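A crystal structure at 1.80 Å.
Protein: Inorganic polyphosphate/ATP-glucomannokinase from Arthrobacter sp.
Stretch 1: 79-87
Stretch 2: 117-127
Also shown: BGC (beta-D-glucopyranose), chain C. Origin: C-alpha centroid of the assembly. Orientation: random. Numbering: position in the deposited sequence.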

# COMPACT_ATOMS: atom_id res chain seq x y z
N GLY A 79 -2.41 -1.99 13.17
CA GLY A 79 -1.90 -2.45 11.89
C GLY A 79 -1.06 -1.36 11.25
O GLY A 79 -1.42 -0.19 11.30
N VAL A 80 0.06 -1.74 10.65
CA VAL A 80 0.95 -0.76 10.04
C VAL A 80 1.47 -1.27 8.70
O VAL A 80 1.75 -2.46 8.56
N THR A 81 1.60 -0.37 7.72
CA THR A 81 2.13 -0.78 6.42
C THR A 81 3.58 -0.36 6.30
O THR A 81 4.05 0.53 7.01
N PHE A 82 4.29 -0.99 5.38
CA PHE A 82 5.69 -0.68 5.14
C PHE A 82 5.99 -1.01 3.69
O PHE A 82 5.58 -2.05 3.19
N PRO A 83 6.72 -0.12 2.99
CA PRO A 83 7.04 -0.34 1.58
C PRO A 83 8.14 -1.36 1.30
O PRO A 83 9.18 -1.03 0.74
N GLY A 84 7.91 -2.61 1.69
CA GLY A 84 8.89 -3.65 1.45
C GLY A 84 8.34 -5.03 1.78
O GLY A 84 7.22 -5.16 2.26
N ILE A 85 9.13 -6.06 1.50
CA ILE A 85 8.73 -7.43 1.78
C ILE A 85 8.70 -7.61 3.30
O ILE A 85 9.67 -7.27 3.99
N ILE A 86 7.60 -8.14 3.82
CA ILE A 86 7.46 -8.38 5.25
C ILE A 86 7.21 -9.86 5.51
O ILE A 86 6.20 -10.41 5.06
N GLN A 87 8.13 -10.51 6.22
CA GLN A 87 7.99 -11.93 6.55
C GLN A 87 8.15 -12.10 8.05
O GLN A 87 9.20 -11.78 8.62
N PRO A 117 0.43 -4.50 20.83
CA PRO A 117 0.80 -5.29 19.66
C PRO A 117 0.69 -4.54 18.33
O PRO A 117 -0.29 -3.83 18.09
N VAL A 118 1.70 -4.69 17.49
CA VAL A 118 1.73 -4.04 16.19
C VAL A 118 2.13 -5.09 15.16
O VAL A 118 3.11 -5.81 15.34
N GLU A 119 1.36 -5.17 14.08
CA GLU A 119 1.64 -6.11 13.02
C GLU A 119 1.73 -5.37 11.70
O GLU A 119 0.79 -4.69 11.29
N VAL A 120 2.88 -5.52 11.05
CA VAL A 120 3.15 -4.85 9.79
C VAL A 120 2.84 -5.72 8.58
O VAL A 120 2.94 -6.95 8.62
N ILE A 121 2.45 -5.05 7.50
CA ILE A 121 2.14 -5.72 6.24
C ILE A 121 2.63 -4.80 5.13
O ILE A 121 2.71 -3.59 5.32
N ASN A 122 2.98 -5.37 3.99
CA ASN A 122 3.43 -4.55 2.88
C ASN A 122 2.35 -3.53 2.50
O ASN A 122 1.17 -3.85 2.52
N ASP A 123 2.77 -2.32 2.15
CA ASP A 123 1.81 -1.27 1.80
C ASP A 123 0.89 -1.59 0.62
O ASP A 123 -0.31 -1.31 0.68
N ALA A 124 1.44 -2.18 -0.44
CA ALA A 124 0.62 -2.53 -1.59
C ALA A 124 -0.34 -3.67 -1.22
O ALA A 124 -1.49 -3.68 -1.65
N ASP A 125 0.16 -4.63 -0.43
CA ASP A 125 -0.67 -5.75 0.01
C ASP A 125 -1.88 -5.23 0.79
O ASP A 125 -2.99 -5.73 0.63
N ALA A 126 -1.65 -4.23 1.64
CA ALA A 126 -2.73 -3.64 2.43
C ALA A 126 -3.75 -3.00 1.49
O ALA A 126 -4.95 -3.17 1.66
N ALA A 127 -3.26 -2.26 0.51
CA ALA A 127 -4.14 -1.62 -0.46
C ALA A 127 -4.97 -2.69 -1.17
O ALA A 127 -6.15 -2.49 -1.46

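Two neighbouring parallel strands of one sheet, 79-82 and 118-122, are joined here by a backbone ladder and a valine-rich face, and at their C-terminal end the contact turns polar to hold a sugar. The example illustrates how a parallel sheet delivers side chains alternately to its two faces and places a ligand site where the strands end.

The ladder sets the register. Val 80 N donates to Glu 119 O (3.1 Å), Ile 121 N to Val 80 O (2.9 Å), and Asp 123 N to Phe 82 O (3.0 Å); the bond from Phe 82 N to Ile 121 O (3.0 Å) is weak. Val 80 and Val 120, paired in this register, project from the same face. Both are t rotamers, and Val 80 CB lies 4.1 Å from Val 120 CG2, while Val 80 CG2 packs more tightly against CG1 of Val 118, also t, at 3.5 Å. Val 120 CG1 extends this apolar patch to the other end of the first stretch: it lies 3.6 Å from Phe 82 CB and 3.9 Å from Ile 86 CD1. Ile 86 points toward the second stretch with both chi angles m. Phe 82 (chi1 t) points away overall, yet its CB still touches Val 120; the ring atoms lie farther from that side chain.

Thr 81 and Ile 121 occupy the opposite face, alongside Glu 119, whose carboxylate leads away. Thr 81 adopts the p rotamer and sets CG2 3.7 Å from Ala 126 CB, packing the strand against the first turn of the helix; its OG1 is satisfied elsewhere in the structure. Ile 121, t at both chi angles, approaches with CG2 at 4.4 Å from Thr 81 CG2.

Where strand gives way to helix, Asn 122 (chi1 t) does three jobs. Asn 122 OD1 caps the helix, accepting from Asp 125 N at 3.0 Å and, weakly, from Ala 124 N at 2.8 Å. Asn 122 ND2 donates to Gly 84 O at 3.0 Å, tying down the loop after the first strand, and makes weak hydrogen bonds to BGC O3 (3.0 Å) and BGC O4 (3.3 Å). Asp 123, a p rotamer, accepts from the glucose through both carboxylate oxygens: BGC O6 donates to Asp 123 OD1 at 2.6 Å and BGC O4 to Asp 123 OD2 at 2.5 Å. Asp 123 OD2 also lies 3.4 Å from Pro 83 CA, so the carboxylate touches both loop and sugar, and BGC O3 itself comes within 3.3 Å of Pro 83 C. Binding glucose here suits an enzyme named as a glucomannokinase.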

# COMPACT_ATOMS: atom_id res chain seq x y z
CB VAL A 80 2.15 -0.48 10.96
CG1 VAL A 80 3.05 0.59 10.36
CG2 VAL A 80 1.66 -0.07 12.35
CB THR A 81 1.37 -0.13 5.24
OG1 THR A 81 1.69 1.26 5.18
CG2 THR A 81 -0.13 -0.31 5.40
CB PHE A 82 6.60 -1.50 6.05
CG PHE A 82 8.04 -1.13 5.94
CD1 PHE A 82 8.56 -0.08 6.69
CD2 PHE A 82 8.87 -1.79 5.04
CE1 PHE A 82 9.88 0.31 6.54
CE2 PHE A 82 10.20 -1.40 4.88
CZ PHE A 82 10.70 -0.35 5.63
CB PRO A 83 7.42 1.06 1.10
CG PRO A 83 8.15 1.60 2.28
CD PRO A 83 7.27 1.17 3.45
CB ILE A 85 9.74 -8.45 1.20
CG1 ILE A 85 9.78 -8.33 -0.33
CG2 ILE A 85 9.37 -9.86 1.62
CD1 ILE A 85 10.92 -9.12 -0.98
CB ILE A 86 6.28 -7.58 5.86
CG1 ILE A 86 6.46 -6.08 5.62
CG2 ILE A 86 6.16 -7.89 7.36
CD1 ILE A 86 7.70 -5.47 6.25
CB GLN A 87 9.06 -12.75 5.82
CG GLN A 87 9.00 -12.66 4.29
CD GLN A 87 10.02 -13.57 3.60
OE1 GLN A 87 10.18 -13.53 2.38
NE2 GLN A 87 10.72 -14.39 4.38
CB PRO A 117 -0.13 -6.50 19.74
CG PRO A 117 -1.32 -5.97 20.50
CD PRO A 117 -0.69 -5.13 21.56
CB VAL A 118 2.76 -2.90 16.13
CG1 VAL A 118 2.83 -2.33 14.71
CG2 VAL A 118 2.39 -1.81 17.11
CB GLU A 119 0.56 -7.19 12.97
CG GLU A 119 0.65 -8.13 14.16
CD GLU A 119 -0.41 -9.20 14.13
OE1 GLU A 119 -0.62 -9.80 13.06
OE2 GLU A 119 -1.03 -9.45 15.19
CB VAL A 120 4.64 -4.41 9.74
CG1 VAL A 120 4.95 -3.71 8.43
CG2 VAL A 120 4.95 -3.49 10.92
CB ILE A 121 0.61 -5.93 6.10
CG1 ILE A 121 0.30 -6.57 4.74
CG2 ILE A 121 -0.12 -4.60 6.25
CD1 ILE A 121 -1.17 -6.91 4.55
CB ASN A 122 3.77 -5.43 1.68
CG ASN A 122 4.02 -4.62 0.43
OD1 ASN A 122 3.12 -4.44 -0.39
ND2 ASN A 122 5.24 -4.10 0.29
CB ASP A 123 2.54 0.06 1.56
CG ASP A 123 3.50 0.02 0.38
OD1 ASP A 123 3.72 1.08 -0.24
OD2 ASP A 123 4.05 -1.06 0.07
CB ALA A 124 1.50 -2.93 -2.78
CB ASP A 125 0.14 -6.70 0.91
CG ASP A 125 1.07 -7.62 0.12
OD1 ASP A 125 1.11 -7.52 -1.12
OD2 ASP A 125 1.75 -8.44 0.76
CB ALA A 126 -2.17 -2.60 3.40
CB ALA A 127 -3.32 -0.82 -1.48
C2 BGC C . 8.67 -1.66 -2.91
C3 BGC C . 7.33 -2.32 -2.57
C4 BGC C . 6.26 -1.25 -2.33
C5 BGC C . 6.20 -0.31 -3.54
C6 BGC C . 5.22 0.84 -3.37
C1 BGC C . 8.47 -0.73 -4.11
O1 BGC C . 9.66 -0.08 -4.43
O2 BGC C . 9.64 -2.65 -3.23
O3 BGC C . 7.47 -3.13 -1.41
O4 BGC C . 4.99 -1.87 -2.14
O5 BGC C . 7.50 0.27 -3.79
O6 BGC C . 5.47 1.56 -2.17